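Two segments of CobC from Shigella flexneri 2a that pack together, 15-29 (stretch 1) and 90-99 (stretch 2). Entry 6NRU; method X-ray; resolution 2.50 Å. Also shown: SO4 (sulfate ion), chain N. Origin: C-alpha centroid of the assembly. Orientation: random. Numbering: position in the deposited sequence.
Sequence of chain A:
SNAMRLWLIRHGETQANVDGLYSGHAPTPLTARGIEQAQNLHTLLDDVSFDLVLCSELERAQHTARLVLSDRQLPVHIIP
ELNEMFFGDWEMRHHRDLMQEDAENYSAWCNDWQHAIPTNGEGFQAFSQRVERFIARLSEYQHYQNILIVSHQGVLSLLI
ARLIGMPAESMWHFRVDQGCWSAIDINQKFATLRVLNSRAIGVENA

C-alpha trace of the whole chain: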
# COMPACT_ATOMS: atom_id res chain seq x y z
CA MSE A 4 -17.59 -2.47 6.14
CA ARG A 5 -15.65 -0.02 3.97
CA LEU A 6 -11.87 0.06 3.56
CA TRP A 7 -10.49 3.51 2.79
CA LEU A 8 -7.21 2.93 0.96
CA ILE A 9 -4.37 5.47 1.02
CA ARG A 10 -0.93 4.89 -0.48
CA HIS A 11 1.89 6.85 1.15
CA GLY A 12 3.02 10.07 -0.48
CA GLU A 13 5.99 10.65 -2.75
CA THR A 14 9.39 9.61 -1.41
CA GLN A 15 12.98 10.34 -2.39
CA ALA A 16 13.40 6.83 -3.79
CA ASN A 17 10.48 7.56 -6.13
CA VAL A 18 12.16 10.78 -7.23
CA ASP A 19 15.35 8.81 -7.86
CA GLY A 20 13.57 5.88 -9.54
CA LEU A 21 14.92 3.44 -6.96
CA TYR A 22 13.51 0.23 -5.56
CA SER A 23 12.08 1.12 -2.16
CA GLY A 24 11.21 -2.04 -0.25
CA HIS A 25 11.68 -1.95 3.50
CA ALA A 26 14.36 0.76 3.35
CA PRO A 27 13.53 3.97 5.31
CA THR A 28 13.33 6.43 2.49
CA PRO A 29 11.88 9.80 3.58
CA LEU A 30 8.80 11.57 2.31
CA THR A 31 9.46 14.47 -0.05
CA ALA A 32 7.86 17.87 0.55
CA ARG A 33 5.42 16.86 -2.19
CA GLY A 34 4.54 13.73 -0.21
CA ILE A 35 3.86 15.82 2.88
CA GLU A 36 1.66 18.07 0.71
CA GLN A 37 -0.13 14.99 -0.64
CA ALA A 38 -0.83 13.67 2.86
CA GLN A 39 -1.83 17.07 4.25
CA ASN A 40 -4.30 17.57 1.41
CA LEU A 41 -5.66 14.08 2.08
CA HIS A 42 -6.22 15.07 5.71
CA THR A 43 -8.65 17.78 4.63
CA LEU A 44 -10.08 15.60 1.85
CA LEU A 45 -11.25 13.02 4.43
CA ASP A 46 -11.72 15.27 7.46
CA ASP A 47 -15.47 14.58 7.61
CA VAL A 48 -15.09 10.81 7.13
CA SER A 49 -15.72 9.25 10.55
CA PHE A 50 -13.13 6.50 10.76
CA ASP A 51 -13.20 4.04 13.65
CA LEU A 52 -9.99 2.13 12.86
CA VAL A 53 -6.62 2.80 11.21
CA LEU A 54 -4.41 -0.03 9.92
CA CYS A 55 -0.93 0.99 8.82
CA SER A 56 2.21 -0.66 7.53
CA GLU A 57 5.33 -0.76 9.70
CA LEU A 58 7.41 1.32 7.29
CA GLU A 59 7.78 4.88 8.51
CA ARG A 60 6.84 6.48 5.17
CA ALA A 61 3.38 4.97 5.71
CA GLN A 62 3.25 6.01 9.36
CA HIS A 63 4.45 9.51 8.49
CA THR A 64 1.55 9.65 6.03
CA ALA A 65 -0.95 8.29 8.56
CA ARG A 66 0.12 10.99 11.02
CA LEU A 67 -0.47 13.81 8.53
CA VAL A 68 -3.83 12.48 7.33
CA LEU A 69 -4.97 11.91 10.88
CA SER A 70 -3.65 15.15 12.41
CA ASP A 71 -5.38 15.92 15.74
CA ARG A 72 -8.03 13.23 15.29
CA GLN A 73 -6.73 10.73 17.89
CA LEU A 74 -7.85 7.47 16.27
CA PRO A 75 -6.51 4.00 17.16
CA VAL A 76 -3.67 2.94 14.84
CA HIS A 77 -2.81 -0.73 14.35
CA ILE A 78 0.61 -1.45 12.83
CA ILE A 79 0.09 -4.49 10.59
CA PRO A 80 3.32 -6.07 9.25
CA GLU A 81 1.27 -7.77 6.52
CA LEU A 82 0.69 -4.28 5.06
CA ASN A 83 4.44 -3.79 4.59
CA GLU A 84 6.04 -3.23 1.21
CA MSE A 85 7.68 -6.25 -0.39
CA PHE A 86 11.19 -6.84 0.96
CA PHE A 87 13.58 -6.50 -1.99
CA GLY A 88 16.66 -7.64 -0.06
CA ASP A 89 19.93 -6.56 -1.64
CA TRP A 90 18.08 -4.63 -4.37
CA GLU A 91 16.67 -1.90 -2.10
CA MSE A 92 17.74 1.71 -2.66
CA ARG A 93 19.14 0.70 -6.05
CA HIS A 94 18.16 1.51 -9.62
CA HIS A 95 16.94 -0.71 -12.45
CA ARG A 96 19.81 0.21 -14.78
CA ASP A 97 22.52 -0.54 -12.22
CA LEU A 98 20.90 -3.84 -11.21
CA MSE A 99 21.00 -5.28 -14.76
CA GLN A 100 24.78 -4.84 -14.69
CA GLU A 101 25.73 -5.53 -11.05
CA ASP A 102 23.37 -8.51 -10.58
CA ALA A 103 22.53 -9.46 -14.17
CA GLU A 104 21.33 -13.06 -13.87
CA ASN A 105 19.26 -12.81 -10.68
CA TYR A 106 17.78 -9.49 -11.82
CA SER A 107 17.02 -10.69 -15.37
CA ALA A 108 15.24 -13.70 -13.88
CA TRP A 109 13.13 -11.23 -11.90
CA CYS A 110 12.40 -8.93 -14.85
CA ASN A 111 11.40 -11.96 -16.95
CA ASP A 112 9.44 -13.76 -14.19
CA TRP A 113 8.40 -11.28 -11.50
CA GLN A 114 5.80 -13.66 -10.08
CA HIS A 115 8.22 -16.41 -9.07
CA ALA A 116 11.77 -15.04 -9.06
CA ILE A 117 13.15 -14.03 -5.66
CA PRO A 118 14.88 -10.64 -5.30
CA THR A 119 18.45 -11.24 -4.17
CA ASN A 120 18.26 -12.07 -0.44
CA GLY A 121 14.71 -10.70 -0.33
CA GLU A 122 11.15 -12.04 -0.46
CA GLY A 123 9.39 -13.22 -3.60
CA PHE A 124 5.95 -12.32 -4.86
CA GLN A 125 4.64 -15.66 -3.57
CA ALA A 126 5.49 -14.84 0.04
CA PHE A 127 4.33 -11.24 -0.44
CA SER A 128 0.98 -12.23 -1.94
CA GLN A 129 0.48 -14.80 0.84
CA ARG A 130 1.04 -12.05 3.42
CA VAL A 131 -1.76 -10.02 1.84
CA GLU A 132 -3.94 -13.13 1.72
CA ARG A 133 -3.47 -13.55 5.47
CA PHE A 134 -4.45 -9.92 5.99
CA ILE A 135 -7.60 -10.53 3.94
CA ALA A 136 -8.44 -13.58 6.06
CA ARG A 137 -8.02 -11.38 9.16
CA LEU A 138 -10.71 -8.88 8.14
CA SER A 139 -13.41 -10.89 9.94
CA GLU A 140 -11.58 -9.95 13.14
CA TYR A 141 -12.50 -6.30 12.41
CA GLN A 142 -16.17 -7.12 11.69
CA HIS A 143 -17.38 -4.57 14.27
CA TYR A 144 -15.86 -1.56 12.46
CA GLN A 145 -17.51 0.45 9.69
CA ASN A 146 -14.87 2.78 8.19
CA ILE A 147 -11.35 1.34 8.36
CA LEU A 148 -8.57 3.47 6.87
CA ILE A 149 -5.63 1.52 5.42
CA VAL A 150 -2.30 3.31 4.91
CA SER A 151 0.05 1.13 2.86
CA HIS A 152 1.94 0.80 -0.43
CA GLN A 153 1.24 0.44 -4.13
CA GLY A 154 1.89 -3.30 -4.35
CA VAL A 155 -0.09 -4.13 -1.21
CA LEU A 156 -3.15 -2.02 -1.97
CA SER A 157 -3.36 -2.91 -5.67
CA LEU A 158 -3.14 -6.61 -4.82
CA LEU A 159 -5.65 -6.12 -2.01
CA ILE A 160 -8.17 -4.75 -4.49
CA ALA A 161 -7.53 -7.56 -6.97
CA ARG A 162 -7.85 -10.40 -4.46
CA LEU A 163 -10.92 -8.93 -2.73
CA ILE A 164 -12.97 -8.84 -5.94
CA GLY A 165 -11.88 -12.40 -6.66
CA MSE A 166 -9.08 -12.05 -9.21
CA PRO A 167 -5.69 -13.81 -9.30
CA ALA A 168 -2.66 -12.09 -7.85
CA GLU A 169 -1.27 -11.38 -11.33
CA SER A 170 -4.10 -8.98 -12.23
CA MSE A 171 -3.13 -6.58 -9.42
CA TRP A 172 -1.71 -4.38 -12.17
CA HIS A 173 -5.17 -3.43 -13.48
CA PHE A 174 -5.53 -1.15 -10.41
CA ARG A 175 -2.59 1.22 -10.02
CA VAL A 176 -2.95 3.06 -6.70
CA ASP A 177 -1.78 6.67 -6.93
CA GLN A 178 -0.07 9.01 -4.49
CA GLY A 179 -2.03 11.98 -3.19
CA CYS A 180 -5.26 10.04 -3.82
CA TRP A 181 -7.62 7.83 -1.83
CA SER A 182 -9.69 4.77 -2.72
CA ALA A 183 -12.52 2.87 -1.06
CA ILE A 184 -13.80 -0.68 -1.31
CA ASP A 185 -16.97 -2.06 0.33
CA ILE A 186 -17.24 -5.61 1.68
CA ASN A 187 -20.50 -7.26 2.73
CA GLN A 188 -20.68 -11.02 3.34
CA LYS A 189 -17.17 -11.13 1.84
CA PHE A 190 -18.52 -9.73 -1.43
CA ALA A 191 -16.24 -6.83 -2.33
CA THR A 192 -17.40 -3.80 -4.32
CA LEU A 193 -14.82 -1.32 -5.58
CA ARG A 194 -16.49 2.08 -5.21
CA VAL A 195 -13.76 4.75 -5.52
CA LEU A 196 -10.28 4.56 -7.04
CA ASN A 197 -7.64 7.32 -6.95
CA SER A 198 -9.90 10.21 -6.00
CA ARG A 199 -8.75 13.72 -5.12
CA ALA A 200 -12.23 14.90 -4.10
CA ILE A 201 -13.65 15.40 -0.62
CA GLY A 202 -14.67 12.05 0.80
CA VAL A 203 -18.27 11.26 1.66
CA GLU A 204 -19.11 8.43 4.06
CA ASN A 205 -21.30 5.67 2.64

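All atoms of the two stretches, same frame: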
# COMPACT_ATOMS: atom_id res chain seq x y z
N GLN A 15 11.76 10.04 -1.65
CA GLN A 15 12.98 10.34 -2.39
C GLN A 15 13.37 9.21 -3.32
O GLN A 15 13.90 9.45 -4.41
CB GLN A 15 14.13 10.65 -1.42
CG GLN A 15 15.38 11.17 -2.10
CD GLN A 15 15.15 12.46 -2.85
OE1 GLN A 15 14.56 13.40 -2.32
NE2 GLN A 15 15.60 12.52 -4.10
N ALA A 16 13.12 7.96 -2.92
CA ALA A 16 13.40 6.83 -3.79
C ALA A 16 12.56 6.91 -5.07
O ALA A 16 13.04 6.57 -6.15
CB ALA A 16 13.14 5.51 -3.06
N ASN A 17 11.31 7.35 -4.95
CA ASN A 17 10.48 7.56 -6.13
C ASN A 17 11.09 8.61 -7.03
O ASN A 17 11.18 8.43 -8.25
CB ASN A 17 9.06 7.96 -5.71
CG ASN A 17 8.35 6.89 -4.92
OD1 ASN A 17 7.46 7.17 -4.12
ND2 ASN A 17 8.75 5.64 -5.14
N VAL A 18 11.51 9.73 -6.45
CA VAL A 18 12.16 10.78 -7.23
C VAL A 18 13.38 10.23 -7.95
O VAL A 18 13.63 10.55 -9.12
CB VAL A 18 12.52 11.97 -6.31
CG1 VAL A 18 13.38 12.98 -7.06
CG2 VAL A 18 11.26 12.63 -5.78
N ASP A 19 14.14 9.36 -7.29
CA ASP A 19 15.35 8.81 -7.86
C ASP A 19 15.13 7.48 -8.57
O ASP A 19 16.10 6.80 -8.91
CB ASP A 19 16.41 8.64 -6.76
CG ASP A 19 16.58 9.90 -5.94
OD1 ASP A 19 16.16 10.98 -6.41
OD2 ASP A 19 17.13 9.81 -4.82
N GLY A 20 13.87 7.10 -8.80
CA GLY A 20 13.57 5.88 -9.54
C GLY A 20 14.15 4.62 -8.94
O GLY A 20 14.48 3.69 -9.68
N LEU A 21 14.29 4.56 -7.62
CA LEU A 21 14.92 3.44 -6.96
C LEU A 21 13.88 2.45 -6.45
O LEU A 21 12.72 2.80 -6.22
CB LEU A 21 15.79 3.92 -5.79
CG LEU A 21 16.91 4.91 -6.13
CD1 LEU A 21 17.54 5.45 -4.86
CD2 LEU A 21 17.95 4.26 -7.02
N TYR A 22 14.31 1.21 -6.28
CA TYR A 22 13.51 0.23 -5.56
C TYR A 22 13.46 0.62 -4.09
O TYR A 22 14.49 0.93 -3.49
CB TYR A 22 14.11 -1.16 -5.73
CG TYR A 22 13.85 -1.77 -7.09
CD1 TYR A 22 12.75 -2.59 -7.30
CD2 TYR A 22 14.70 -1.51 -8.16
CE1 TYR A 22 12.51 -3.14 -8.54
CE2 TYR A 22 14.46 -2.06 -9.40
CZ TYR A 22 13.36 -2.88 -9.59
OH TYR A 22 13.12 -3.43 -10.82
N SER A 23 12.25 0.63 -3.52
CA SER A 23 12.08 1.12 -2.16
C SER A 23 12.16 -0.01 -1.14
O SER A 23 13.09 -0.07 -0.33
CB SER A 23 10.75 1.87 -2.04
OG SER A 23 10.84 2.89 -1.06
N GLY A 24 11.19 -0.92 -1.17
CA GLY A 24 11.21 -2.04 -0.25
C GLY A 24 11.05 -1.58 1.18
O GLY A 24 10.32 -0.64 1.49
N HIS A 25 11.75 -2.26 2.08
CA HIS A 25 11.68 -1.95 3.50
C HIS A 25 12.59 -0.80 3.91
O HIS A 25 12.54 -0.38 5.07
CB HIS A 25 12.01 -3.20 4.32
CG HIS A 25 10.90 -4.20 4.38
ND1 HIS A 25 10.76 -5.09 5.42
CD2 HIS A 25 9.88 -4.45 3.52
CE1 HIS A 25 9.70 -5.85 5.20
NE2 HIS A 25 9.15 -5.48 4.06
N ALA A 26 13.39 -0.27 2.99
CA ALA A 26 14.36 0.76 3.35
C ALA A 26 13.64 2.03 3.81
O ALA A 26 12.58 2.37 3.27
CB ALA A 26 15.26 1.08 2.16
N PRO A 27 14.18 2.74 4.81
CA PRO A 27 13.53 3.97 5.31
C PRO A 27 13.78 5.18 4.43
O PRO A 27 14.55 6.09 4.76
CB PRO A 27 14.14 4.11 6.71
CG PRO A 27 15.51 3.53 6.56
CD PRO A 27 15.37 2.38 5.60
N THR A 28 13.13 5.22 3.28
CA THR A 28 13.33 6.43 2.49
C THR A 28 12.33 7.50 2.92
O THR A 28 11.16 7.20 3.17
CB THR A 28 13.18 6.14 1.00
OG1 THR A 28 13.12 7.37 0.28
CG2 THR A 28 11.92 5.33 0.74
N PRO A 29 12.75 8.76 3.01
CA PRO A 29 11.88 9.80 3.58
C PRO A 29 10.86 10.32 2.58
O PRO A 29 11.04 10.25 1.36
CB PRO A 29 12.87 10.90 3.97
CG PRO A 29 13.96 10.77 2.95
CD PRO A 29 14.08 9.29 2.64
N TRP A 90 18.43 -5.53 -3.28
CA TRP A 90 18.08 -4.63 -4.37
C TRP A 90 17.48 -3.31 -3.90
O TRP A 90 17.16 -2.46 -4.74
CB TRP A 90 17.09 -5.31 -5.32
CG TRP A 90 17.68 -6.46 -6.08
CD1 TRP A 90 18.99 -6.84 -6.12
CD2 TRP A 90 16.97 -7.38 -6.91
NE1 TRP A 90 19.14 -7.94 -6.93
CE2 TRP A 90 17.91 -8.30 -7.42
CE3 TRP A 90 15.62 -7.53 -7.28
CZ2 TRP A 90 17.55 -9.34 -8.27
CZ3 TRP A 90 15.27 -8.56 -8.12
CH2 TRP A 90 16.23 -9.46 -8.61
N GLU A 91 17.30 -3.12 -2.59
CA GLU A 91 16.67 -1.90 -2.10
C GLU A 91 17.61 -0.71 -2.24
O GLU A 91 18.84 -0.85 -2.20
CB GLU A 91 16.25 -2.08 -0.64
CG GLU A 91 15.47 -3.36 -0.39
CD GLU A 91 14.70 -3.34 0.91
OE1 GLU A 91 15.21 -2.78 1.90
OE2 GLU A 91 13.58 -3.89 0.94
N MSE A 92 17.01 0.47 -2.42
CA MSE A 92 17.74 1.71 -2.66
C MSE A 92 18.71 1.62 -3.83
O MSE A 92 19.79 2.22 -3.81
CB MSE A 92 18.50 2.15 -1.40
CG MSE A 92 17.60 2.39 -0.21
SE MSE A 92 16.14 3.60 -0.66
CE MSE A 92 17.06 5.31 -0.44
N ARG A 93 18.32 0.87 -4.86
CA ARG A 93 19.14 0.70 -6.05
C ARG A 93 18.26 0.80 -7.29
O ARG A 93 17.05 0.56 -7.23
CB ARG A 93 19.91 -0.63 -6.02
CG ARG A 93 20.99 -0.67 -4.95
CD ARG A 93 21.49 -2.09 -4.68
NE ARG A 93 22.30 -2.61 -5.77
CZ ARG A 93 22.66 -3.88 -5.89
NH1 ARG A 93 22.27 -4.77 -4.99
NH2 ARG A 93 23.40 -4.27 -6.92
N HIS A 94 18.88 1.17 -8.41
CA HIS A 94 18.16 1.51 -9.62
C HIS A 94 18.13 0.34 -10.60
O HIS A 94 19.00 -0.54 -10.58
CB HIS A 94 18.78 2.73 -10.30
CG HIS A 94 17.86 3.43 -11.25
ND1 HIS A 94 17.62 2.97 -12.53
CD2 HIS A 94 17.12 4.56 -11.12
CE1 HIS A 94 16.78 3.78 -13.14
NE2 HIS A 94 16.46 4.75 -12.31
N HIS A 95 17.12 0.35 -11.47
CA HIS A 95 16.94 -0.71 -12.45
C HIS A 95 18.14 -0.84 -13.38
O HIS A 95 18.59 -1.96 -13.67
CB HIS A 95 15.66 -0.44 -13.25
CG HIS A 95 15.52 -1.28 -14.48
ND1 HIS A 95 15.18 -2.62 -14.44
CD2 HIS A 95 15.66 -0.97 -15.79
CE1 HIS A 95 15.12 -3.09 -15.67
NE2 HIS A 95 15.41 -2.12 -16.51
N ARG A 96 18.68 0.28 -13.86
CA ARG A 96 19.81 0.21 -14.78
C ARG A 96 21.02 -0.44 -14.11
O ARG A 96 21.64 -1.34 -14.68
CB ARG A 96 20.18 1.60 -15.29
CG ARG A 96 19.05 2.60 -15.33
CD ARG A 96 19.57 4.00 -15.61
NE ARG A 96 20.37 4.52 -14.50
CZ ARG A 96 19.99 5.52 -13.71
NH1 ARG A 96 18.81 6.10 -13.89
NH2 ARG A 96 20.78 5.92 -12.73
N ASP A 97 21.35 -0.00 -12.90
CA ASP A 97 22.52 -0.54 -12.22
C ASP A 97 22.35 -2.02 -11.88
O ASP A 97 23.34 -2.76 -11.86
CB ASP A 97 22.81 0.26 -10.95
CG ASP A 97 23.27 1.67 -11.24
OD1 ASP A 97 24.12 1.85 -12.13
OD2 ASP A 97 22.77 2.61 -10.58
N LEU A 98 21.12 -2.46 -11.63
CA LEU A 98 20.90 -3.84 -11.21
C LEU A 98 21.09 -4.83 -12.35
O LEU A 98 21.46 -5.99 -12.11
CB LEU A 98 19.50 -3.99 -10.61
CG LEU A 98 19.31 -3.41 -9.21
CD1 LEU A 98 17.83 -3.26 -8.88
CD2 LEU A 98 19.99 -4.29 -8.18
N MSE A 99 20.86 -4.41 -13.59
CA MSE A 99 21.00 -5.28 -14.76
C MSE A 99 22.47 -5.54 -15.07
O MSE A 99 22.81 -6.47 -15.79
CB MSE A 99 20.31 -4.66 -15.98
CG MSE A 99 18.80 -4.64 -15.89
SE MSE A 99 17.97 -5.38 -17.49
CE MSE A 99 18.60 -7.21 -17.37
S SO4 N . 6.75 2.69 -4.21
O1 SO4 N . 6.77 1.24 -4.44
O2 SO4 N . 7.91 3.29 -4.87
O3 SO4 N . 5.52 3.25 -4.77
O4 SO4 N . 6.80 2.96 -2.78

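The contact is held at its centre by two backbone hydrogen bonds on Tyr22. Tyr22 N donates to Arg93 O at 3.0 Å, nearly straight. Tyr22 O accepts from Met92 N at 2.8 Å, with a more bent geometry. Stretch 2 makes a type II turn from Trp90 to Arg93, and these two bonds tie the turn to the loop of stretch 1.

The selenomethionine Met92 is the main bump of stretch 2. Its CA-to-CB bond points away from stretch 1, but all three chi angles are m and the chain curls back. It enters a hollow lined by Ala16, Leu21, Ala26 and Thr28. Ala26 CB lies 3.6 Å from Met92 CG, and Ala16 CB lies 4.3 Å from Met92 SE. The terminal methyl, Met92 CE, sits 4.2 Å from Thr28 CB and 4.4 Å from Leu21 CD1. Thr28 OG1 also accepts from Ala16 N at 3.3 Å, which links two walls of this hollow.

Tyr22 has the largest area covered by the other stretch. Its ring reaches Leu98, with Tyr22 CE2 3.6 Å from Leu98 CD1. Tyr22 CB rests 3.5 Å from Trp90 O. Leu21 CD2 packs against backbone, 3.5 Å from both Arg93 C and His94 N.

Glu91 sends its carboxylate into the type II' turn from Ser23 to Ala26. His25 N donates to Glu91 OE2 at 2.7 Å. Gly24 leaves room for this group: Gly24 CA is 3.2 Å from Glu91 OE2, and a CB there would clash with that oxygen.

At the other end, His94 CD2 approaches Gly20 O at 3.1 Å and Asp19 O at 3.3 Å. Gly20 has no side chain to crowd the imidazole. His94 also caps the helix that follows: His94 ND1 accepts from Arg96 N at 3.2 Å.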